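Local coordinates for Ycf54-like protein (Synechocystis sp. PCC 6803, PDB 5M2P) that probably acts as a component of the Mg-protoporphyrin IX monomethylester cyclase and is required for protochlorophyllide formation in chlorophyll biosynthesis, at residues A10-K15 against E87-G92; E21-V26 against V80-R85; V46-F51 against E66-I71. All blocks are in the same frame, centred on the assembly; numbering follows the deposited sequence. Where two conformers were deposited one is given.

Contact 1: A10-K15 against E87-G92; sequences ALASQK and EYVLTG
Two backbone hydrogen bonds tie Leu-11 to Leu-90 and carry this contact. Leu-11 N gives its hydrogen to Leu-90 O over 2.7 Å, nearly straight at 171°, and Leu-90 N returns a bond to Leu-11 O at 2.9 Å; both donors lie in the plane of the carbonyl they use. Beside this hydrogen-bonded pair, Ala-10 and Thr-91 form a non-hydrogen-bonded one, and the CA of Ala-10 sits 3.4 Å from Leu-90 O in a CA-H...O contact. On the face carrying Ala-10, Val-89 spreads its two methyls along the partner strand: CG2 meets Ala-10 CB and CG1 meets Ala-12 CB, each at 4.1 Å. CG1 stands anti to the carbonyl carbon (chi1 -68°), which puts CG2 in the crowded position between N and C. The strands run antiparallel, at 157°, and join 90-96, an outermost strand of the four-stranded sheet, to strand 5-13. Beyond Ala-12 and Val-89, on the Tyr-88 side, direct bonding gives way to a water that accepts from Ser-13 N and donates to Tyr-88 O, where Tyr-88 centres an inverse gamma turn. Further out, Ser-13 is the N-cap of helix 14-18, its OG bonded to Phe-16 N, while Lys-83 of helix 76-86 packs against Val-89 and Thr-91.

Contact 2: E21-V26 against V80-R85; sequences EPFEEV and VWVKLR
Phe-23 is the tightly packed centre of this helix pair. With CG anti to the backbone N, its ring reaches across to helix 76-86, where CE1 lies 3.5 Å from Trp-81 CZ3 and CZ lies 4.0 Å from Val-82 CG1. The Phe-23 ring and the six-membered ring of Trp-81 are near parallel, at 22°, but slid so far apart, with centroids 5.6 Å from each other, that they barely overlap. Val-26 meets the indole tip to tip, its CG1 3.5 Å from Trp-81 CH2. The more exposed side belongs to Arg-85, whose chain bends at chi2 (86°): CG passes 3.8 Å from Phe-23 CD1, and the guanidinium then lies along the first turn of helix 21-36. There NH2 comes to 3.6 Å from Pro-22 CB, which sits at the edge of the guanidinium, and NH1 approaches Val-26 CG2. These are packing contacts, and Arg-85 was modelled in two conformers, consistent with a looser hold. The segments run antiparallel at 161° with axes 12.1 Å apart, a separation spanned mainly by Phe-23, Trp-81 and Arg-85. Phe-23 also touches Leu-17 of helix 14-18, while Phe-23 CZ and Val-82 CG2 both reach Ile-71 on strand 68-73 of the sheet.

Contact 3: V46-F51 against E66-I71; sequences VIQPAF and EKNVAI. With SO4 (sulfate ion), chain B.
An antiparallel strand pair, 43-47 with 68-73, at one margin of the four-stranded sheet gives way here to side-chain hydrogen bonds from Gln-48. Val-46 and Ala-70 make the hydrogen-bonded pair, Val-46 N to Ala-70 O at 2.8 Å and Ala-70 N back to Val-46 O; Ile-47 and Val-69 form the neighbouring non-hydrogen-bonded pair. At Gln-48 the backbone turns to positive phi, while its N still bonds to Asn-68 O, from above the carbonyl plane.

From there the Gln-48 side chain takes over. Its CB points away from segment 66-71, 4.1 Å from Asn-68 O; CG stands anti to the backbone N, and a bend at chi2 (70°) brings the amide back. CD passes 3.7 Å from Asn-68 OD1, OE1 accepts from Asn-68 N at 2.8 Å, and NE2 donates to Glu-66 O at 3.0 Å, the acceptor lying near the plane of the amide. One side chain thus satisfies a backbone N-H and a backbone C=O where the strand pairing stops. The amide of Asn-68 stacks on that of Gln-48, their planes 16° apart, and is itself fixed by ND2 bonding to Pro-65 O and by a water joining OD1 to Pro-49 O.

On the face of Val-46 and Ala-70, Pro-49 CG and the edge of the Phe-51 ring close over Ala-70 CB; Leu-11 of strand 5-13 touches Pro-49 and Ala-70 as well. At the far end, Glu-66 N donates to O3 of a sulfate ion, probably from the crystallisation liquor, with an N-H...O angle of 166°.

Overall arrangement
Contacts 1 and 3, with centres about 9 Å apart, lie in one sheet: strand 5-13 pairs with 90-96 in contact 1, strand 68-73 pairs with 43-47 in contact 3, and strands 5-13 and 68-73 are neighbours. The probable hydrogen bonds Ala-10 O to Ile-71 N and Ala-12 N to Val-69 O, both 2.8 Å, join the two. Contact 2 packs helices against this sheet, its centre about 11 Å from contact 1 and about 16 Å from contact 3. Ala-10 CB touches Val-82 CG1 at 3.7 Å, and Phe-23 CZ touches Ile-71 CG1 at 4.1 Å. The sulfate ion binds at the Glu-66 end of contact 3.

Contact 1: A10-K15 against E87-G92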
ATOM      1  N   ALA A  10      -3.362   1.748   1.384  1.00  6.06           N
ATOM      2  CA  ALA A  10      -3.689   1.737   2.805  1.00  5.73           C
ATOM      3  C   ALA A  10      -2.354   1.838   3.553  1.00  6.40           C
ATOM      4  O   ALA A  10      -1.513   0.968   3.403  1.00  7.82           O
ATOM      5  CB  ALA A  10      -4.424   0.447   3.173  1.00  6.80           C
ATOM      6  N   LEU A  11      -2.188   2.898   4.331  1.00  6.08           N
ATOM      7  CA  LEU A  11      -0.953   3.168   5.060  1.00  6.83           C
ATOM      8  C   LEU A  11      -1.138   2.869   6.534  1.00  7.00           C
ATOM      9  O   LEU A  11      -2.079   3.348   7.144  1.00  7.73           O
ATOM     10  CB  LEU A  11      -0.601   4.633   4.888  1.00  8.81           C
ATOM     11  CG  LEU A  11       0.756   5.040   5.458  1.00 10.05           C
ATOM     12  CD1 LEU A  11       1.878   4.614   4.551  1.00  9.53           C
ATOM     13  CD2 LEU A  11       0.789   6.537   5.623  1.00 12.82           C
ATOM     14  N   ALA A  12      -0.236   2.074   7.079  1.00  8.07           N
ATOM     15  CA  ALA A  12      -0.239   1.669   8.461  1.00  8.89           C
ATOM     16  C   ALA A  12       1.100   2.059   9.103  1.00  8.99           C
ATOM     17  O   ALA A  12       2.080   2.320   8.412  1.00  9.43           O
ATOM     18  CB  ALA A  12      -0.350   0.151   8.541  1.00 11.78           C
ATOM     19  N   SER A  13       1.150   2.005  10.431  1.00  9.30           N
ATOM     20  CA  SER A  13       2.431   2.015  11.121  1.00  9.98           C
ATOM     21  C   SER A  13       3.062   0.632  10.973  1.00  9.82           C
ATOM     22  O   SER A  13       2.389  -0.376  10.856  1.00 10.53           O
ATOM     23  CB  SER A  13       2.264   2.371  12.598  1.00 10.15           C
ATOM     24  OG  SER A  13       1.607   1.314  13.292  1.00 10.59           O
ATOM     25  N   GLN A  14       4.397   0.582  11.008  1.00 11.51           N
ATOM     26  CA  GLN A  14       5.089  -0.701  11.045  1.00 11.85           C
ATOM     27  C   GLN A  14       4.700  -1.505  12.287  1.00  9.81           C
ATOM     28  O   GLN A  14       4.490  -2.692  12.208  1.00 11.38           O
ATOM     29  CB  GLN A  14       6.598  -0.475  10.920  1.00 14.21           C
ATOM     30  CG  GLN A  14       6.923   0.066   9.514  1.00 15.44           C
ATOM     31  CD  GLN A  14       8.381   0.397   9.334  1.00 18.89           C
ATOM     32  OE1 GLN A  14       9.246  -0.163  10.023  1.00 19.67           O
ATOM     33  NE2 GLN A  14       8.654   1.305   8.423  1.00 15.58           N
ATOM     34  N   LYS A  15       4.584  -0.810  13.423  1.00 12.52           N
ATOM     35  CA  LYS A  15       4.165  -1.412  14.676  1.00 13.91           C
ATOM     36  C   LYS A  15       2.804  -2.132  14.567  1.00 11.16           C
ATOM     37  O   LYS A  15       2.628  -3.282  14.970  1.00 13.33           O
ATOM     38  CB  LYS A  15       4.115  -0.294  15.734  1.00 17.66           C
ATOM     39  CG  LYS A  15       3.746  -0.690  17.151  1.00 21.46           C
ATOM     40  CD  LYS A  15       3.675   0.547  18.053  1.00 23.20           C
ATOM     41  CE  LYS A  15       3.427   0.185  19.520  1.00 30.67           C
ATOM     42  NZ  LYS A  15       3.794   1.288  20.448  1.00 46.30           N
ATOM     43  N   GLU A  87      -8.808  -1.697   9.359  0.50  8.86           N
ATOM     44  CA  GLU A  87      -9.435  -0.490   9.930  0.50 10.19           C
ATOM     45  C   GLU A  87      -8.496   0.646  10.301  0.50  8.74           C
ATOM     46  O   GLU A  87      -8.730   1.794   9.890  0.50 10.29           O
ATOM     47  CB  GLU A  87     -10.389  -0.801  11.095  0.50 10.70           C
ATOM     48  CG  GLU A  87     -11.762  -1.279  10.643  0.50 12.26           C
ATOM     49  CD  GLU A  87     -12.569  -0.204   9.931  0.50 13.69           C
ATOM     50  OE1 GLU A  87     -12.306   0.995  10.135  0.50 12.54           O
ATOM     51  OE2 GLU A  87     -13.494  -0.546   9.156  0.50 18.56           O
ATOM     52  N   TYR A  88      -7.439   0.344  11.053  1.00  8.60           N
ATOM     53  CA  TYR A  88      -6.523   1.397  11.525  1.00  8.15           C
ATOM     54  C   TYR A  88      -5.423   1.675  10.472  1.00  7.15           C
ATOM     55  O   TYR A  88      -4.249   1.351  10.647  1.00  9.04           O
ATOM     56  CB  TYR A  88      -5.954   1.058  12.912  1.00  8.75           C
ATOM     57  CG  TYR A  88      -5.215   2.213  13.537  1.00  9.55           C
ATOM     58  CD1 TYR A  88      -5.865   3.396  13.816  1.00 10.02           C
ATOM     59  CD2 TYR A  88      -3.844   2.133  13.818  1.00 12.41           C
ATOM     60  CE1 TYR A  88      -5.213   4.471  14.386  1.00 11.66           C
ATOM     61  CE2 TYR A  88      -3.174   3.211  14.382  1.00 14.86           C
ATOM     62  CZ  TYR A  88      -3.850   4.386  14.654  1.00 14.01           C
ATOM     63  OH  TYR A  88      -3.215   5.486  15.197  1.00 16.93           O
ATOM     64  N   VAL A  89      -5.878   2.248   9.360  1.00  7.28           N
ATOM     65  CA  VAL A  89      -5.070   2.622   8.225  1.00  7.30           C
ATOM     66  C   VAL A  89      -5.589   3.940   7.639  1.00  7.14           C
ATOM     67  O   VAL A  89      -6.788   4.224   7.697  1.00  8.89           O
ATOM     68  CB  VAL A  89      -5.071   1.542   7.124  1.00  7.86           C
ATOM     69  CG1 VAL A  89      -4.356   0.305   7.596  1.00  8.80           C
ATOM     70  CG2 VAL A  89      -6.477   1.232   6.671  1.00  9.01           C
ATOM     71  N   LEU A  90      -4.678   4.688   7.026  1.00  7.60           N
ATOM     72  CA  LEU A  90      -5.009   5.877   6.233  1.00  7.80           C
ATOM     73  C   LEU A  90      -5.082   5.440   4.783  1.00  7.69           C
ATOM     74  O   LEU A  90      -4.218   4.699   4.326  1.00 10.07           O
ATOM     75  CB  LEU A  90      -3.919   6.938   6.387  1.00  8.88           C
ATOM     76  CG  LEU A  90      -3.852   7.530   7.785  1.00 10.23           C
ATOM     77  CD1 LEU A  90      -2.492   8.187   8.007  1.00 12.95           C
ATOM     78  CD2 LEU A  90      -4.998   8.502   8.010  1.00 10.90           C
ATOM     79  N   THR A  91      -6.100   5.842   4.044  1.00  7.57           N
ATOM     80  CA  THR A  91      -6.239   5.385   2.660  1.00  7.03           C
ATOM     81  C   THR A  91      -6.268   6.562   1.705  1.00  6.95           C
ATOM     82  O   THR A  91      -6.545   7.702   2.083  1.00  7.93           O
ATOM     83  CB  THR A  91      -7.499   4.559   2.457  1.00  8.49           C
ATOM     84  OG1 THR A  91      -8.641   5.358   2.751  1.00 11.28           O
ATOM     85  CG2 THR A  91      -7.486   3.326   3.353  1.00 10.21           C
ATOM     86  N   GLY A  92      -5.976   6.263   0.454  1.00  7.35           N
ATOM     87  CA  GLY A  92      -6.005   7.279  -0.587  1.00  8.19           C
ATOM     88  C   GLY A  92      -5.606   6.698  -1.913  1.00  7.59           C
ATOM     89  O   GLY A  92      -5.566   5.479  -2.082  1.00  6.75           O
TER
HETATM   90  O   HOH W   1      -1.579   1.934  11.454  1.00 12.76           O

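Contact 2: E21-V26 against V80-R85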
ATOM      1  N   GLU A  21      -0.546 -10.474  11.862  1.00 17.16           N
ATOM      2  CA  GLU A  21       0.005 -11.623  11.147  1.00 20.11           C
ATOM      3  C   GLU A  21      -0.986 -12.403  10.303  1.00 17.74           C
ATOM      4  O   GLU A  21      -0.650 -12.753   9.174  1.00 17.84           O
ATOM      5  CB  GLU A  21       0.753 -12.556  12.085  1.00 29.75           C
ATOM      6  CG  GLU A  21       2.240 -12.244  12.189  1.00 55.03           C
ATOM      7  CD  GLU A  21       2.931 -12.211  10.827  1.00 63.29           C
ATOM      8  OE1 GLU A  21       2.813 -13.200  10.072  1.00 77.15           O
ATOM      9  OE2 GLU A  21       3.588 -11.197  10.504  1.00 61.61           O
ATOM     10  N   PRO A  22      -2.213 -12.656  10.797  1.00 16.59           N
ATOM     11  CA  PRO A  22      -3.177 -13.334   9.924  1.00 16.21           C
ATOM     12  C   PRO A  22      -3.369 -12.553   8.615  1.00 14.54           C
ATOM     13  O   PRO A  22      -3.461 -13.153   7.551  1.00 13.66           O
ATOM     14  CB  PRO A  22      -4.462 -13.378  10.782  1.00 18.43           C
ATOM     15  CG  PRO A  22      -3.945 -13.439  12.173  1.00 21.53           C
ATOM     16  CD  PRO A  22      -2.717 -12.557  12.178  1.00 17.86           C
ATOM     17  N   PHE A  23      -3.394 -11.224   8.692  1.00 13.83           N
ATOM     18  CA  PHE A  23      -3.502 -10.399   7.490  1.00 11.39           C
ATOM     19  C   PHE A  23      -2.314 -10.628   6.543  1.00 11.51           C
ATOM     20  O   PHE A  23      -2.475 -10.768   5.319  1.00 12.36           O
ATOM     21  CB  PHE A  23      -3.630  -8.905   7.844  1.00 11.93           C
ATOM     22  CG  PHE A  23      -3.558  -7.993   6.643  1.00  9.73           C
ATOM     23  CD1 PHE A  23      -4.662  -7.806   5.853  1.00 11.88           C
ATOM     24  CD2 PHE A  23      -2.394  -7.364   6.296  1.00 10.90           C
ATOM     25  CE1 PHE A  23      -4.600  -7.008   4.744  1.00 12.82           C
ATOM     26  CE2 PHE A  23      -2.328  -6.559   5.180  1.00 10.88           C
ATOM     27  CZ  PHE A  23      -3.428  -6.381   4.401  1.00 12.74           C
ATOM     28  N   GLU A  24      -1.121 -10.608   7.098  1.00 11.86           N
ATOM     29  CA  GLU A  24       0.045 -10.841   6.282  1.00 13.56           C
ATOM     30  C   GLU A  24      -0.006 -12.225   5.652  1.00 13.07           C
ATOM     31  O   GLU A  24       0.429 -12.395   4.516  1.00 14.74           O
ATOM     32  CB  GLU A  24       1.308 -10.663   7.102  1.00 14.74           C
ATOM     33  CG  GLU A  24       1.618  -9.222   7.455  1.00 16.37           C
ATOM     34  CD  GLU A  24       1.886  -8.379   6.217  1.00 19.11           C
ATOM     35  OE1 GLU A  24       2.388  -8.908   5.202  1.00 23.28           O
ATOM     36  OE2 GLU A  24       1.584  -7.186   6.236  1.00 20.72           O
ATOM     37  N   GLU A  25      -0.548 -13.218   6.356  1.00 13.02           N
ATOM     38  CA  GLU A  25      -0.716 -14.545   5.766  1.00 15.42           C
ATOM     39  C   GLU A  25      -1.700 -14.531   4.600  1.00 14.28           C
ATOM     40  O   GLU A  25      -1.499 -15.220   3.608  1.00 14.53           O
ATOM     41  CB  GLU A  25      -1.158 -15.588   6.827  1.00 19.69           C
ATOM     42  CG  GLU A  25      -1.394 -16.998   6.286  1.00 34.16           C
ATOM     43  CD  GLU A  25      -0.167 -17.575   5.604  1.00 47.85           C
ATOM     44  OE1 GLU A  25       0.956 -17.380   6.121  1.00 42.05           O
ATOM     45  OE2 GLU A  25      -0.327 -18.219   4.547  1.00 49.61           O
ATOM     46  N   VAL A  26      -2.759 -13.735   4.700  1.00 12.38           N
ATOM     47  CA  VAL A  26      -3.694 -13.587   3.600  1.00 12.53           C
ATOM     48  C   VAL A  26      -2.979 -13.032   2.378  1.00 10.97           C
ATOM     49  O   VAL A  26      -3.194 -13.514   1.269  1.00 11.39           O
ATOM     50  CB  VAL A  26      -4.911 -12.694   3.951  1.00 13.22           C
ATOM     51  CG1 VAL A  26      -5.769 -12.429   2.732  1.00 15.14           C
ATOM     52  CG2 VAL A  26      -5.746 -13.357   5.039  1.00 15.18           C
ATOM     53  N   VAL A  80     -10.223  -1.516  -0.703  1.00  7.79           N
ATOM     54  CA  VAL A  80     -11.440  -1.382   0.076  1.00  8.80           C
ATOM     55  C   VAL A  80     -11.472  -2.502   1.129  1.00  7.96           C
ATOM     56  O   VAL A  80     -11.762  -2.254   2.311  1.00  8.81           O
ATOM     57  CB  VAL A  80     -12.694  -1.454  -0.836  1.00  9.14           C
ATOM     58  CG1 VAL A  80     -13.960  -1.590  -0.001  1.00 11.29           C
ATOM     59  CG2 VAL A  80     -12.749  -0.220  -1.714  1.00 11.14           C
ATOM     60  N   TRP A  81     -11.168  -3.720   0.704  1.00  7.45           N
ATOM     61  CA  TRP A  81     -11.106  -4.873   1.611  1.00  9.06           C
ATOM     62  C   TRP A  81     -10.039  -4.670   2.675  1.00  7.82           C
ATOM     63  O   TRP A  81     -10.273  -4.911   3.838  1.00  7.93           O
ATOM     64  CB  TRP A  81     -10.859  -6.186   0.861  1.00 10.76           C
ATOM     65  CG  TRP A  81     -10.524  -7.344   1.777  1.00 12.81           C
ATOM     66  CD1 TRP A  81     -11.393  -8.078   2.508  1.00 18.65           C
ATOM     67  CD2 TRP A  81      -9.203  -7.813   2.114  1.00 14.15           C
ATOM     68  NE1 TRP A  81     -10.708  -8.983   3.277  1.00 16.98           N
ATOM     69  CE2 TRP A  81      -9.361  -8.839   3.054  1.00 17.06           C
ATOM     70  CE3 TRP A  81      -7.904  -7.451   1.711  1.00 14.92           C
ATOM     71  CZ2 TRP A  81      -8.285  -9.515   3.599  1.00 16.73           C
ATOM     72  CZ3 TRP A  81      -6.841  -8.128   2.239  1.00 14.43           C
ATOM     73  CH2 TRP A  81      -7.032  -9.154   3.169  1.00 17.40           C
ATOM     74  N   VAL A  82      -8.866  -4.211   2.267  1.00  6.60           N
ATOM     75  CA  VAL A  82      -7.790  -4.014   3.242  1.00  7.05           C
ATOM     76  C   VAL A  82      -8.237  -3.044   4.332  1.00  6.32           C
ATOM     77  O   VAL A  82      -7.980  -3.266   5.528  1.00  6.90           O
ATOM     78  CB  VAL A  82      -6.493  -3.491   2.569  1.00  7.20           C
ATOM     79  CG1 VAL A  82      -5.475  -3.062   3.605  1.00  8.44           C
ATOM     80  CG2 VAL A  82      -5.885  -4.518   1.620  1.00  8.86           C
ATOM     81  N   LYS A  83      -8.900  -1.955   3.940  1.00  5.82           N
ATOM     82  CA  LYS A  83      -9.359  -0.992   4.938  1.00  6.85           C
ATOM     83  C   LYS A  83     -10.361  -1.622   5.901  1.00  7.21           C
ATOM     84  O   LYS A  83     -10.335  -1.379   7.092  1.00  8.03           O
ATOM     85  CB  LYS A  83      -9.902   0.272   4.261  1.00  8.61           C
ATOM     86  CG  LYS A  83     -10.722   1.193   5.159  1.00 12.10           C
ATOM     87  CD  LYS A  83     -10.078   1.796   6.402  1.00 15.86           C
ATOM     88  CE  LYS A  83     -11.154   2.543   7.201  1.00 20.00           C
ATOM     89  NZ  LYS A  83     -10.672   3.143   8.485  1.00 17.67           N
ATOM     90  N   LEU A  84     -11.313  -2.389   5.374  1.00  7.93           N
ATOM     91  CA  LEU A  84     -12.336  -2.991   6.222  1.00  8.62           C
ATOM     92  C   LEU A  84     -11.739  -4.073   7.111  1.00  9.02           C
ATOM     93  O   LEU A  84     -12.237  -4.314   8.203  1.00 11.25           O
ATOM     94  CB  LEU A  84     -13.430  -3.570   5.338  1.00 10.87           C
ATOM     95  CG  LEU A  84     -14.258  -2.547   4.591  1.00 13.01           C
ATOM     96  CD1 LEU A  84     -15.094  -3.314   3.599  1.00 14.73           C
ATOM     97  CD2 LEU A  84     -15.130  -1.704   5.512  1.00 14.20           C
ATOM     98  N   ARG A  85     -10.682  -4.732   6.640  1.00  8.35           N
ATOM     99  CA  ARG A  85     -10.036  -5.815   7.385  0.50  8.71           C
ATOM    100  C   ARG A  85      -9.147  -5.260   8.492  1.00  9.07           C
ATOM    101  O   ARG A  85      -9.146  -5.773   9.608  1.00 13.40           O
ATOM    102  CB  ARG A  85      -9.240  -6.704   6.423  0.50 10.52           C
ATOM    103  CG  ARG A  85      -8.310  -7.720   7.057  0.50 13.29           C
ATOM    104  CD  ARG A  85      -9.011  -9.015   7.413  0.50 13.82           C
ATOM    105  NE  ARG A  85      -8.084  -9.820   8.187  0.50 16.56           N
ATOM    106  CZ  ARG A  85      -7.877 -11.114   8.008  0.50 16.13           C
ATOM    107  NH1 ARG A  85      -8.510 -11.764   7.053  0.50 13.61           N
ATOM    108  NH2 ARG A  85      -6.998 -11.733   8.771  0.50 19.05           N
TER

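Contact 3: V46-F51 against E66-I71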
ATOM      1  N   VAL A  46       4.829  -2.022   0.655  1.00  8.35           N
ATOM      2  CA  VAL A  46       5.965  -1.116   0.490  1.00  8.59           C
ATOM      3  C   VAL A  46       6.303  -0.546   1.846  1.00  8.92           C
ATOM      4  O   VAL A  46       5.504   0.140   2.460  1.00  8.99           O
ATOM      5  CB  VAL A  46       5.621   0.043  -0.488  1.00  9.27           C
ATOM      6  CG1 VAL A  46       6.829   0.964  -0.669  1.00 10.27           C
ATOM      7  CG2 VAL A  46       5.156  -0.492  -1.834  1.00 10.09           C
ATOM      8  N   ILE A  47       7.518  -0.808   2.311  1.00 10.11           N
ATOM      9  CA  ILE A  47       7.988  -0.289   3.579  1.00  9.86           C
ATOM     10  C   ILE A  47       8.420   1.168   3.376  1.00  9.08           C
ATOM     11  O   ILE A  47       9.108   1.499   2.399  1.00 11.67           O
ATOM     12  CB  ILE A  47       9.173  -1.114   4.119  1.00 14.40           C
ATOM     13  CG1 ILE A  47       8.757  -2.567   4.355  1.00 19.18           C
ATOM     14  CG2 ILE A  47       9.689  -0.496   5.405  1.00 17.92           C
ATOM     15  CD1 ILE A  47       9.918  -3.523   4.550  1.00 25.99           C
ATOM     16  N   GLN A  48       8.004   2.046   4.274  1.00  8.93           N
ATOM     17  CA  GLN A  48       8.367   3.449   4.237  1.00  8.95           C
ATOM     18  C   GLN A  48       8.235   4.034   2.818  1.00  8.85           C
ATOM     19  O   GLN A  48       9.213   4.550   2.235  1.00  9.80           O
ATOM     20  CB  GLN A  48       9.785   3.664   4.779  1.00 10.63           C
ATOM     21  CG  GLN A  48       9.946   5.038   5.405  1.00 11.70           C
ATOM     22  CD  GLN A  48       9.193   5.230   6.721  1.00 12.27           C
ATOM     23  OE1 GLN A  48       8.753   4.280   7.353  1.00 12.53           O
ATOM     24  NE2 GLN A  48       9.052   6.473   7.121  1.00 14.35           N
ATOM     25  N   PRO A  49       7.014   4.030   2.274  1.00  9.11           N
ATOM     26  CA  PRO A  49       6.882   4.403   0.857  1.00  8.49           C
ATOM     27  C   PRO A  49       7.307   5.824   0.495  1.00  8.51           C
ATOM     28  O   PRO A  49       6.935   6.800   1.133  1.00 10.46           O
ATOM     29  CB  PRO A  49       5.379   4.273   0.607  1.00  8.26           C
ATOM     30  CG  PRO A  49       4.757   4.321   1.988  1.00  8.64           C
ATOM     31  CD  PRO A  49       5.740   3.588   2.865  1.00  8.49           C
ATOM     32  N   ALA A  50       8.048   5.925  -0.605  1.00  9.51           N
ATOM     33  CA  ALA A  50       8.447   7.218  -1.136  1.00 10.73           C
ATOM     34  C   ALA A  50       7.277   8.035  -1.664  1.00 10.01           C
ATOM     35  O   ALA A  50       7.341   9.256  -1.747  1.00 12.19           O
ATOM     36  CB  ALA A  50       9.450   7.009  -2.244  1.00 11.74           C
ATOM     37  N   PHE A  51       6.177   7.380  -2.033  1.00  9.31           N
ATOM     38  CA  PHE A  51       5.029   8.156  -2.543  1.00  9.48           C
ATOM     39  C   PHE A  51       4.493   9.170  -1.547  1.00  9.14           C
ATOM     40  O   PHE A  51       3.884  10.166  -1.935  1.00  9.84           O
ATOM     41  CB  PHE A  51       3.896   7.266  -3.105  1.00  9.50           C
ATOM     42  CG  PHE A  51       3.106   6.461  -2.080  1.00  9.65           C
ATOM     43  CD1 PHE A  51       2.249   7.073  -1.173  1.00 10.23           C
ATOM     44  CD2 PHE A  51       3.148   5.065  -2.095  1.00  9.35           C
ATOM     45  CE1 PHE A  51       1.479   6.325  -0.286  1.00 10.20           C
ATOM     46  CE2 PHE A  51       2.401   4.325  -1.186  1.00  9.56           C
ATOM     47  CZ  PHE A  51       1.576   4.957  -0.301  1.00  9.89           C
ATOM     48  N   GLU A  66       5.564   7.581  12.119  1.00 13.36           N
ATOM     49  CA  GLU A  66       6.976   7.809  11.775  1.00 18.36           C
ATOM     50  C   GLU A  66       7.543   6.652  10.938  1.00 14.59           C
ATOM     51  O   GLU A  66       8.291   6.888   9.961  1.00 17.57           O
ATOM     52  CB  GLU A  66       7.794   8.029  13.058  1.00 21.26           C
ATOM     53  CG  GLU A  66       9.275   8.307  12.870  1.00 36.90           C
ATOM     54  CD  GLU A  66       9.971   8.356  14.209  1.00 57.84           C
ATOM     55  OE1 GLU A  66       9.376   8.928  15.149  1.00 62.31           O
ATOM     56  OE2 GLU A  66      11.082   7.801  14.329  1.00 53.92           O
ATOM     57  N   LYS A  67       7.263   5.422  11.343  1.00 13.51           N
ATOM     58  CA  LYS A  67       7.742   4.240  10.653  1.00 13.70           C
ATOM     59  C   LYS A  67       6.476   3.644  10.072  1.00 11.63           C
ATOM     60  O   LYS A  67       5.603   3.168  10.811  1.00 11.74           O
ATOM     61  CB  LYS A  67       8.442   3.274  11.613  1.00 16.49           C
ATOM     62  CG  LYS A  67       9.714   3.855  12.218  1.00 17.84           C
ATOM     63  CD  LYS A  67      10.695   2.776  12.653  1.00 29.11           C
ATOM     64  CE  LYS A  67      10.482   2.324  14.083  1.00 33.25           C
ATOM     65  NZ  LYS A  67      11.702   1.676  14.670  1.00 33.81           N
ATOM     66  N   ASN A  68       6.352   3.762   8.757  1.00 10.75           N
ATOM     67  CA  ASN A  68       5.119   3.400   8.088  1.00  8.80           C
ATOM     68  C   ASN A  68       5.336   2.394   6.975  1.00  9.15           C
ATOM     69  O   ASN A  68       6.467   2.099   6.582  1.00  9.49           O
ATOM     70  CB  ASN A  68       4.375   4.651   7.636  1.00  9.33           C
ATOM     71  CG  ASN A  68       5.214   5.564   6.789  1.00 10.04           C
ATOM     72  OD1 ASN A  68       5.618   5.218   5.691  1.00 11.19           O
ATOM     73  ND2 ASN A  68       5.413   6.779   7.274  1.00 11.45           N
ATOM     74  N   VAL A  69       4.224   1.861   6.488  1.00  9.15           N
ATOM     75  CA  VAL A  69       4.230   0.770   5.535  1.00  8.62           C
ATOM     76  C   VAL A  69       2.882   0.812   4.825  1.00  7.55           C
ATOM     77  O   VAL A  69       1.856   1.007   5.474  1.00  9.55           O
ATOM     78  CB  VAL A  69       4.446  -0.602   6.200  1.00 10.09           C
ATOM     79  CG1 VAL A  69       3.574  -0.778   7.416  1.00 10.21           C
ATOM     80  CG2 VAL A  69       4.297  -1.764   5.217  1.00 10.37           C
ATOM     81  N   ALA A  70       2.906   0.713   3.497  1.00  7.07           N
ATOM     82  CA  ALA A  70       1.673   0.737   2.723  1.00  7.39           C
ATOM     83  C   ALA A  70       1.381  -0.584   2.059  1.00  7.26           C
ATOM     84  O   ALA A  70       2.269  -1.264   1.537  1.00  8.65           O
ATOM     85  CB  ALA A  70       1.748   1.828   1.650  1.00  8.63           C
ATOM     86  N   ILE A  71       0.093  -0.892   1.972  1.00  6.36           N
ATOM     87  CA  ILE A  71      -0.407  -1.851   1.010  1.00  7.44           C
ATOM     88  C   ILE A  71      -0.911  -1.036  -0.175  1.00  7.18           C
ATOM     89  O   ILE A  71      -1.727  -0.132  -0.020  1.00  8.28           O
ATOM     90  CB  ILE A  71      -1.530  -2.738   1.587  1.00  8.02           C
ATOM     91  CG1 ILE A  71      -1.134  -3.341   2.940  1.00 10.43           C
ATOM     92  CG2 ILE A  71      -1.890  -3.823   0.593  1.00  9.01           C
ATOM     93  CD1 ILE A  71       0.119  -4.157   2.927  1.00 12.21           C
TER
HETATM   94  S   SO4 B 201       4.045   6.964  15.723  0.50 18.75           S
HETATM   95  O1  SO4 B 201       4.587   6.610  17.059  0.50 20.56           O
HETATM   96  O2  SO4 B 201       2.830   7.782  15.899  0.50 18.46           O
HETATM   97  O3  SO4 B 201       5.052   7.723  14.937  0.50 20.59           O
HETATM   98  O4  SO4 B 201       3.687   5.737  14.986  0.50 18.43           O
HETATM   99  O   HOH W   2       7.148   6.925   3.974  1.00 13.40           O